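Local coordinates for fiber protein (Human adenovirus 14, PDB 3F0Y) that forms the trimeric knob at the tip of the adenovirus fiber, which probably attaches the virus to its cellular receptor, at residues 73-84 with 169-180. Residues are numbered along the deposited sequence; the frame is centred on the assembly and turned at random.
Sequences NINFTAELFFDS and TSYCIRITWSWN
Ile-74 lays its CB over one face of the Trp-179 indole, 3.7 Å from the centroid of the six-membered ring, a CH-pi contact in which both side chains run the same way. Two residues on, on the same face, Phe-76 receives the CB of Trp-177 over its ring, 3.8 Å from that CB to the ring centroid. A chi1 of 54° sets CG of Phe-76 between its own backbone N and carbonyl carbon, bringing the ring toward strand 171-180; its plane and the indole of Trp-177 are nearly parallel but slid apart, with little overlap. The methyl of Ala-78 lies near the plane of that indole, at its edge, CZ3 of Trp-177 being 3.8 Å from CB of Ala-78.

These pairs belong to an antiparallel register running from Asn-73 with Asn-180 to Phe-82 with Tyr-171, where a classic beta bulge ends it: the carbonyl O of Phe-82 accepts from N of both Ser-170 and Tyr-171. The face bearing Trp-177, Ile-175 and Leu-80 packs on strands 39-48 and 51-60 of the other sheet, within the knob's beta-sandwich.

On the opposite face, polar pairs share the surface with Phe-81 and Cys-172, whose SG lies at the Phe-81 ring edge. OG1 of Thr-77 and OG1 of Thr-176 share a hydrogen bond of 2.7 Å. Farther along, Arg-174, its chain extended, gives NE to OE2 of Glu-79 in a 3.1 Å salt bridge that lies in the guanidinium plane but reaches the carboxylate from above its own. A water links that OE2 to NH2 of Arg-174 through a long bond; this NH2 also meets the Phe-81 ring edge, 3.3 Å from CE2 of Phe-81, while NH1 bonds the carbonyl O of Arg-163. With NE, NH1 and NH2 all engaged, the guanidinium probably has little freedom to turn, and Glu-79 probably compensates part of a charge costly to bury: this face mixes directed polar bonds with apolar contact round Phe-81.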
ATOM      1  N   ASN A  73      11.826 -21.467 -11.791  1.00 20.64           N
ATOM      2  CA  ASN A  73      10.439 -21.274 -12.207  1.00 20.72           C
ATOM      3  C   ASN A  73       9.513 -21.921 -11.189  1.00 20.58           C
ATOM      4  O   ASN A  73       9.427 -23.148 -11.106  1.00 20.74           O
ATOM      5  CB  ASN A  73      10.195 -21.870 -13.598  1.00 20.93           C
ATOM      6  CG  ASN A  73      11.234 -21.433 -14.611  1.00 21.67           C
ATOM      7  OD1 ASN A  73      12.119 -22.204 -14.988  1.00 23.14           O
ATOM      8  ND2 ASN A  73      11.142 -20.186 -15.046  1.00 22.96           N
ATOM      9  N   ILE A  74       8.834 -21.087 -10.408  1.00 20.28           N
ATOM     10  CA  ILE A  74       7.945 -21.562  -9.357  1.00 20.14           C
ATOM     11  C   ILE A  74       6.655 -20.762  -9.363  1.00 20.01           C
ATOM     12  O   ILE A  74       6.660 -19.560  -9.635  1.00 19.80           O
ATOM     13  CB  ILE A  74       8.601 -21.419  -7.965  1.00 20.14           C
ATOM     14  CG1 ILE A  74       9.744 -22.421  -7.793  1.00 19.89           C
ATOM     15  CG2 ILE A  74       7.576 -21.616  -6.849  1.00 20.08           C
ATOM     16  CD1 ILE A  74       9.291 -23.866  -7.713  1.00 19.79           C
ATOM     17  N   ASN A  75       5.553 -21.447  -9.085  1.00 19.93           N
ATOM     18  CA  ASN A  75       4.314 -20.785  -8.715  1.00 19.97           C
ATOM     19  C   ASN A  75       3.565 -21.622  -7.685  1.00 19.80           C
ATOM     20  O   ASN A  75       3.580 -22.857  -7.740  1.00 19.85           O
ATOM     21  CB  ASN A  75       3.437 -20.504  -9.940  1.00 20.19           C
ATOM     22  CG  ASN A  75       2.875 -21.763 -10.561  1.00 21.20           C
ATOM     23  OD1 ASN A  75       1.692 -22.067 -10.405  1.00 23.29           O
ATOM     24  ND2 ASN A  75       3.720 -22.509 -11.263  1.00 22.34           N
ATOM     25  N   PHE A  76       2.943 -20.947  -6.726  1.00 19.50           N
ATOM     26  CA  PHE A  76       2.075 -21.610  -5.766  1.00 19.41           C
ATOM     27  C   PHE A  76       0.965 -20.662  -5.343  1.00 19.44           C
ATOM     28  O   PHE A  76       1.177 -19.452  -5.229  1.00 19.31           O
ATOM     29  CB  PHE A  76       2.866 -22.133  -4.560  1.00 19.01           C
ATOM     30  CG  PHE A  76       3.707 -21.093  -3.870  1.00 18.70           C
ATOM     31  CD1 PHE A  76       5.038 -20.912  -4.219  1.00 18.46           C
ATOM     32  CD2 PHE A  76       3.176 -20.315  -2.849  1.00 18.44           C
ATOM     33  CE1 PHE A  76       5.820 -19.963  -3.577  1.00 18.66           C
ATOM     34  CE2 PHE A  76       3.953 -19.364  -2.202  1.00 18.24           C
ATOM     35  CZ  PHE A  76       5.276 -19.190  -2.566  1.00 18.32           C
ATOM     36  N   THR A  77      -0.220 -21.223  -5.131  1.00 19.63           N
ATOM     37  CA  THR A  77      -1.420 -20.434  -4.899  1.00 19.81           C
ATOM     38  C   THR A  77      -2.083 -20.810  -3.583  1.00 20.05           C
ATOM     39  O   THR A  77      -2.266 -21.991  -3.287  1.00 19.92           O
ATOM     40  CB  THR A  77      -2.432 -20.630  -6.042  1.00 19.83           C
ATOM     41  OG1 THR A  77      -1.833 -20.228  -7.278  1.00 20.10           O
ATOM     42  CG2 THR A  77      -3.696 -19.807  -5.801  1.00 19.59           C
ATOM     43  N   ALA A  78      -2.418 -19.794  -2.793  1.00 20.17           N
ATOM     44  CA  ALA A  78      -3.257 -19.963  -1.616  1.00 20.35           C
ATOM     45  C   ALA A  78      -4.685 -19.658  -2.046  1.00 20.46           C
ATOM     46  O   ALA A  78      -5.016 -18.509  -2.332  1.00 20.65           O
ATOM     47  CB  ALA A  78      -2.817 -19.025  -0.508  1.00 20.27           C
ATOM     48  N   GLU A  79      -5.513 -20.697  -2.120  1.00 20.70           N
ATOM     49  CA  GLU A  79      -6.918 -20.557  -2.480  1.00 20.89           C
ATOM     50  C   GLU A  79      -7.755 -20.531  -1.208  1.00 20.90           C
ATOM     51  O   GLU A  79      -7.748 -21.490  -0.438  1.00 20.71           O
ATOM     52  CB  GLU A  79      -7.369 -21.725  -3.354  1.00 21.02           C
ATOM     53  CG  GLU A  79      -6.724 -21.772  -4.727  1.00 21.51           C
ATOM     54  CD  GLU A  79      -7.340 -22.838  -5.609  1.00 21.65           C
ATOM     55  OE1 GLU A  79      -7.456 -23.994  -5.151  1.00 23.33           O
ATOM     56  OE2 GLU A  79      -7.713 -22.523  -6.759  1.00 23.53           O
ATOM     57  N   LEU A  80      -8.468 -19.429  -0.993  1.00 20.90           N
ATOM     58  CA  LEU A  80      -9.295 -19.259   0.197  1.00 20.97           C
ATOM     59  C   LEU A  80     -10.754 -19.158  -0.222  1.00 20.95           C
ATOM     60  O   LEU A  80     -11.146 -18.213  -0.905  1.00 20.89           O
ATOM     61  CB  LEU A  80      -8.874 -18.007   0.971  1.00 20.94           C
ATOM     62  CG  LEU A  80      -7.376 -17.858   1.260  1.00 20.97           C
ATOM     63  CD1 LEU A  80      -7.121 -16.571   2.022  1.00 20.92           C
ATOM     64  CD2 LEU A  80      -6.833 -19.058   2.028  1.00 20.88           C
ATOM     65  N   PHE A  81     -11.545 -20.147   0.183  1.00 21.07           N
ATOM     66  CA  PHE A  81     -12.966 -20.199  -0.136  1.00 21.12           C
ATOM     67  C   PHE A  81     -13.781 -19.968   1.127  1.00 21.21           C
ATOM     68  O   PHE A  81     -13.465 -20.512   2.186  1.00 21.14           O
ATOM     69  CB  PHE A  81     -13.319 -21.549  -0.759  1.00 21.20           C
ATOM     70  CG  PHE A  81     -12.558 -21.844  -2.022  1.00 21.15           C
ATOM     71  CD1 PHE A  81     -11.503 -22.745  -2.023  1.00 21.14           C
ATOM     72  CD2 PHE A  81     -12.880 -21.197  -3.203  1.00 21.33           C
ATOM     73  CE1 PHE A  81     -10.795 -23.007  -3.187  1.00 21.21           C
ATOM     74  CE2 PHE A  81     -12.180 -21.454  -4.370  1.00 21.36           C
ATOM     75  CZ  PHE A  81     -11.134 -22.362  -4.363  1.00 21.25           C
ATOM     76  N   PHE A  82     -14.827 -19.156   1.001  1.00 21.39           N
ATOM     77  CA  PHE A  82     -15.673 -18.789   2.131  1.00 21.49           C
ATOM     78  C   PHE A  82     -17.139 -19.025   1.786  1.00 21.70           C
ATOM     79  O   PHE A  82     -17.556 -18.833   0.642  1.00 21.72           O
ATOM     80  CB  PHE A  82     -15.463 -17.319   2.498  1.00 21.38           C
ATOM     81  CG  PHE A  82     -14.028 -16.953   2.760  1.00 21.22           C
ATOM     82  CD1 PHE A  82     -13.181 -16.616   1.712  1.00 21.28           C
ATOM     83  CD2 PHE A  82     -13.527 -16.928   4.056  1.00 21.19           C
ATOM     84  CE1 PHE A  82     -11.853 -16.273   1.950  1.00 21.06           C
ATOM     85  CE2 PHE A  82     -12.201 -16.584   4.301  1.00 21.13           C
ATOM     86  CZ  PHE A  82     -11.365 -16.258   3.247  1.00 21.10           C
ATOM     87  N   ASP A  83     -17.919 -19.437   2.783  1.00 22.00           N
ATOM     88  CA  ASP A  83     -19.355 -19.655   2.594  1.00 22.24           C
ATOM     89  C   ASP A  83     -20.119 -18.329   2.643  1.00 22.41           C
ATOM     90  O   ASP A  83     -19.520 -17.269   2.841  1.00 22.30           O
ATOM     91  CB  ASP A  83     -19.901 -20.665   3.622  1.00 22.38           C
ATOM     92  CG  ASP A  83     -19.741 -20.204   5.064  1.00 22.75           C
ATOM     93  OD1 ASP A  83     -19.676 -18.982   5.321  1.00 23.03           O
ATOM     94  OD2 ASP A  83     -19.692 -21.082   5.950  1.00 23.64           O
ATOM     95  N   SER A  84     -21.439 -18.399   2.471  1.00 22.60           N
ATOM     96  CA  SER A  84     -22.295 -17.208   2.429  1.00 22.70           C
ATOM     97  C   SER A  84     -22.256 -16.349   3.700  1.00 22.74           C
ATOM     98  O   SER A  84     -22.635 -15.179   3.663  1.00 22.68           O
ATOM     99  CB  SER A  84     -23.743 -17.610   2.126  1.00 22.82           C
ATOM    100  OG  SER A  84     -24.256 -18.462   3.135  1.00 23.16           O
ATOM    101  N   THR A 169     -19.595 -22.130  -2.007  1.00 22.54           N
ATOM    102  CA  THR A 169     -18.490 -21.173  -2.071  1.00 22.12           C
ATOM    103  C   THR A 169     -19.003 -19.822  -2.568  1.00 21.63           C
ATOM    104  O   THR A 169     -19.155 -19.610  -3.773  1.00 21.74           O
ATOM    105  CB  THR A 169     -17.358 -21.676  -2.988  1.00 22.21           C
ATOM    106  OG1 THR A 169     -16.845 -22.915  -2.482  1.00 22.50           O
ATOM    107  CG2 THR A 169     -16.231 -20.658  -3.048  1.00 22.51           C
ATOM    108  N   SER A 170     -19.265 -18.915  -1.630  1.00 20.89           N
ATOM    109  CA  SER A 170     -19.840 -17.606  -1.944  1.00 20.39           C
ATOM    110  C   SER A 170     -18.784 -16.528  -2.188  1.00 19.87           C
ATOM    111  O   SER A 170     -19.061 -15.537  -2.862  1.00 19.67           O
ATOM    112  CB  SER A 170     -20.772 -17.155  -0.818  1.00 20.47           C
ATOM    113  OG  SER A 170     -21.816 -18.091  -0.617  1.00 20.52           O
ATOM    114  N   TYR A 171     -17.592 -16.708  -1.618  1.00 19.30           N
ATOM    115  CA  TYR A 171     -16.490 -15.757  -1.796  1.00 18.98           C
ATOM    116  C   TYR A 171     -15.165 -16.483  -1.970  1.00 18.63           C
ATOM    117  O   TYR A 171     -14.951 -17.547  -1.382  1.00 18.35           O
ATOM    118  CB  TYR A 171     -16.402 -14.802  -0.604  1.00 18.76           C
ATOM    119  CG  TYR A 171     -17.719 -14.145  -0.271  1.00 18.69           C
ATOM    120  CD1 TYR A 171     -18.546 -14.664   0.723  1.00 18.49           C
ATOM    121  CD2 TYR A 171     -18.152 -13.022  -0.967  1.00 18.50           C
ATOM    122  CE1 TYR A 171     -19.761 -14.070   1.025  1.00 18.52           C
ATOM    123  CE2 TYR A 171     -19.366 -12.423  -0.673  1.00 18.69           C
ATOM    124  CZ  TYR A 171     -20.166 -12.951   0.322  1.00 18.66           C
ATOM    125  OH  TYR A 171     -21.369 -12.355   0.609  1.00 18.85           O
ATOM    126  N   CYS A 172     -14.278 -15.903  -2.780  1.00 18.64           N
ATOM    127  CA  CYS A 172     -12.970 -16.494  -3.051  1.00 18.65           C
ATOM    128  C   CYS A 172     -11.858 -15.453  -3.023  1.00 18.35           C
ATOM    129  O   CYS A 172     -12.025 -14.332  -3.516  1.00 18.07           O
ATOM    130  CB  CYS A 172     -12.958 -17.178  -4.422  1.00 18.74           C
ATOM    131  SG  CYS A 172     -14.365 -18.236  -4.749  1.00 20.59           S
ATOM    132  N   ILE A 173     -10.728 -15.839  -2.439  1.00 18.11           N
ATOM    133  CA  ILE A 173      -9.485 -15.093  -2.556  1.00 17.98           C
ATOM    134  C   ILE A 173      -8.408 -16.094  -2.957  1.00 17.76           C
ATOM    135  O   ILE A 173      -8.098 -17.012  -2.203  1.00 17.59           O
ATOM    136  CB  ILE A 173      -9.086 -14.414  -1.228  1.00 17.95           C
ATOM    137  CG1 ILE A 173     -10.198 -13.482  -0.734  1.00 17.99           C
ATOM    138  CG2 ILE A 173      -7.791 -13.634  -1.401  1.00 18.06           C
ATOM    139  CD1 ILE A 173      -9.913 -12.867   0.623  1.00 18.01           C
ATOM    140  N   ARG A 174      -7.866 -15.926  -4.159  1.00 17.68           N
ATOM    141  CA  ARG A 174      -6.797 -16.783  -4.657  1.00 17.70           C
ATOM    142  C   ARG A 174      -5.539 -15.945  -4.815  1.00 17.48           C
ATOM    143  O   ARG A 174      -5.502 -15.031  -5.632  1.00 17.46           O
ATOM    144  CB  ARG A 174      -7.185 -17.396  -6.000  1.00 17.78           C
ATOM    145  CG  ARG A 174      -8.365 -18.351  -5.942  1.00 17.92           C
ATOM    146  CD  ARG A 174      -8.542 -19.046  -7.279  1.00 18.27           C
ATOM    147  NE  ARG A 174      -9.583 -20.076  -7.267  1.00 18.48           N
ATOM    148  CZ  ARG A 174     -10.856 -19.887  -7.614  1.00 19.11           C
ATOM    149  NH1 ARG A 174     -11.300 -18.691  -7.988  1.00 19.61           N
ATOM    150  NH2 ARG A 174     -11.696 -20.914  -7.578  1.00 19.25           N
ATOM    151  N   ILE A 175      -4.518 -16.259  -4.021  1.00 17.33           N
ATOM    152  CA  ILE A 175      -3.268 -15.508  -4.018  1.00 17.21           C
ATOM    153  C   ILE A 175      -2.165 -16.383  -4.595  1.00 17.08           C
ATOM    154  O   ILE A 175      -1.832 -17.418  -4.023  1.00 16.99           O
ATOM    155  CB  ILE A 175      -2.870 -15.077  -2.590  1.00 17.17           C
ATOM    156  CG1 ILE A 175      -4.054 -14.424  -1.867  1.00 17.21           C
ATOM    157  CG2 ILE A 175      -1.690 -14.120  -2.635  1.00 17.20           C
ATOM    158  CD1 ILE A 175      -3.799 -14.171  -0.395  1.00 17.22           C
ATOM    159  N   THR A 176      -1.608 -15.962  -5.729  1.00 16.98           N
ATOM    160  CA  THR A 176      -0.580 -16.729  -6.428  1.00 17.05           C
ATOM    161  C   THR A 176       0.766 -16.023  -6.355  1.00 17.07           C
ATOM    162  O   THR A 176       0.913 -14.906  -6.846  1.00 16.88           O
ATOM    163  CB  THR A 176      -0.940 -16.928  -7.913  1.00 16.93           C
ATOM    164  OG1 THR A 176      -2.163 -17.664  -8.015  1.00 16.70           O
ATOM    165  CG2 THR A 176       0.168 -17.687  -8.647  1.00 16.97           C
ATOM    166  N   TRP A 177       1.737 -16.687  -5.732  1.00 17.25           N
ATOM    167  CA  TRP A 177       3.124 -16.240  -5.736  1.00 17.51           C
ATOM    168  C   TRP A 177       3.833 -16.953  -6.870  1.00 17.85           C
ATOM    169  O   TRP A 177       3.650 -18.158  -7.054  1.00 17.67           O
ATOM    170  CB  TRP A 177       3.821 -16.604  -4.426  1.00 17.39           C
ATOM    171  CG  TRP A 177       3.376 -15.814  -3.242  1.00 17.09           C
ATOM    172  CD1 TRP A 177       3.966 -14.696  -2.741  1.00 17.09           C
ATOM    173  CD2 TRP A 177       2.257 -16.095  -2.394  1.00 16.94           C
ATOM    174  NE1 TRP A 177       3.281 -14.253  -1.637  1.00 17.06           N
ATOM    175  CE2 TRP A 177       2.228 -15.096  -1.400  1.00 16.99           C
ATOM    176  CE3 TRP A 177       1.276 -17.094  -2.378  1.00 17.04           C
ATOM    177  CZ2 TRP A 177       1.252 -15.062  -0.400  1.00 17.13           C
ATOM    178  CZ3 TRP A 177       0.307 -17.061  -1.384  1.00 17.11           C
ATOM    179  CH2 TRP A 177       0.304 -16.052  -0.409  1.00 17.14           C
ATOM    180  N   SER A 178       4.643 -16.220  -7.626  1.00 18.23           N
ATOM    181  CA  SER A 178       5.380 -16.818  -8.730  1.00 18.74           C
ATOM    182  C   SER A 178       6.662 -16.069  -9.051  1.00 19.11           C
ATOM    183  O   SER A 178       6.804 -14.880  -8.760  1.00 18.75           O
ATOM    184  CB  SER A 178       4.502 -16.888  -9.984  1.00 18.72           C
ATOM    185  OG  SER A 178       4.225 -15.594 -10.489  1.00 18.97           O
ATOM    186  N   TRP A 179       7.602 -16.787  -9.653  1.00 19.74           N
ATOM    187  CA  TRP A 179       8.756 -16.149 -10.261  1.00 20.44           C
ATOM    188  C   TRP A 179       9.291 -16.983 -11.417  1.00 20.87           C
ATOM    189  O   TRP A 179       9.121 -18.203 -11.448  1.00 20.75           O
ATOM    190  CB  TRP A 179       9.847 -15.866  -9.227  1.00 20.33           C
ATOM    191  CG  TRP A 179      10.470 -17.078  -8.617  1.00 20.38           C
ATOM    192  CD1 TRP A 179      11.507 -17.803  -9.120  1.00 20.44           C
ATOM    193  CD2 TRP A 179      10.124 -17.684  -7.367  1.00 20.32           C
ATOM    194  NE1 TRP A 179      11.819 -18.835  -8.272  1.00 20.38           N
ATOM    195  CE2 TRP A 179      10.987 -18.785  -7.185  1.00 20.42           C
ATOM    196  CE3 TRP A 179       9.164 -17.408  -6.386  1.00 20.20           C
ATOM    197  CZ2 TRP A 179      10.919 -19.615  -6.061  1.00 20.52           C
ATOM    198  CZ3 TRP A 179       9.097 -18.233  -5.268  1.00 20.40           C
ATOM    199  CH2 TRP A 179       9.969 -19.322  -5.117  1.00 20.39           C
ATOM    200  N   ASN A 180       9.906 -16.286 -12.366  1.00 21.50           N
ATOM    201  CA  ASN A 180      10.507 -16.892 -13.547  0.50 21.72           C
ATOM    202  C   ASN A 180      11.795 -16.131 -13.867  1.00 21.98           C
ATOM    203  O   ASN A 180      11.758 -15.087 -14.517  1.00 22.23           O
ATOM    204  CB  ASN A 180       9.516 -16.826 -14.719  0.50 21.82           C
ATOM    205  CG  ASN A 180      10.046 -17.471 -15.993  0.50 21.79           C
ATOM    206  OD1 ASN A 180      11.189 -17.921 -16.056  0.50 22.42           O
ATOM    207  ND2 ASN A 180       9.202 -17.517 -17.019  0.50 21.90           N
TER
HETATM  208  O   HOH W   1      -9.896 -23.662  -7.757  1.00 39.16           O
HETATM  209  O   HOH W   2     -23.307 -13.994   1.125  1.00 28.05           O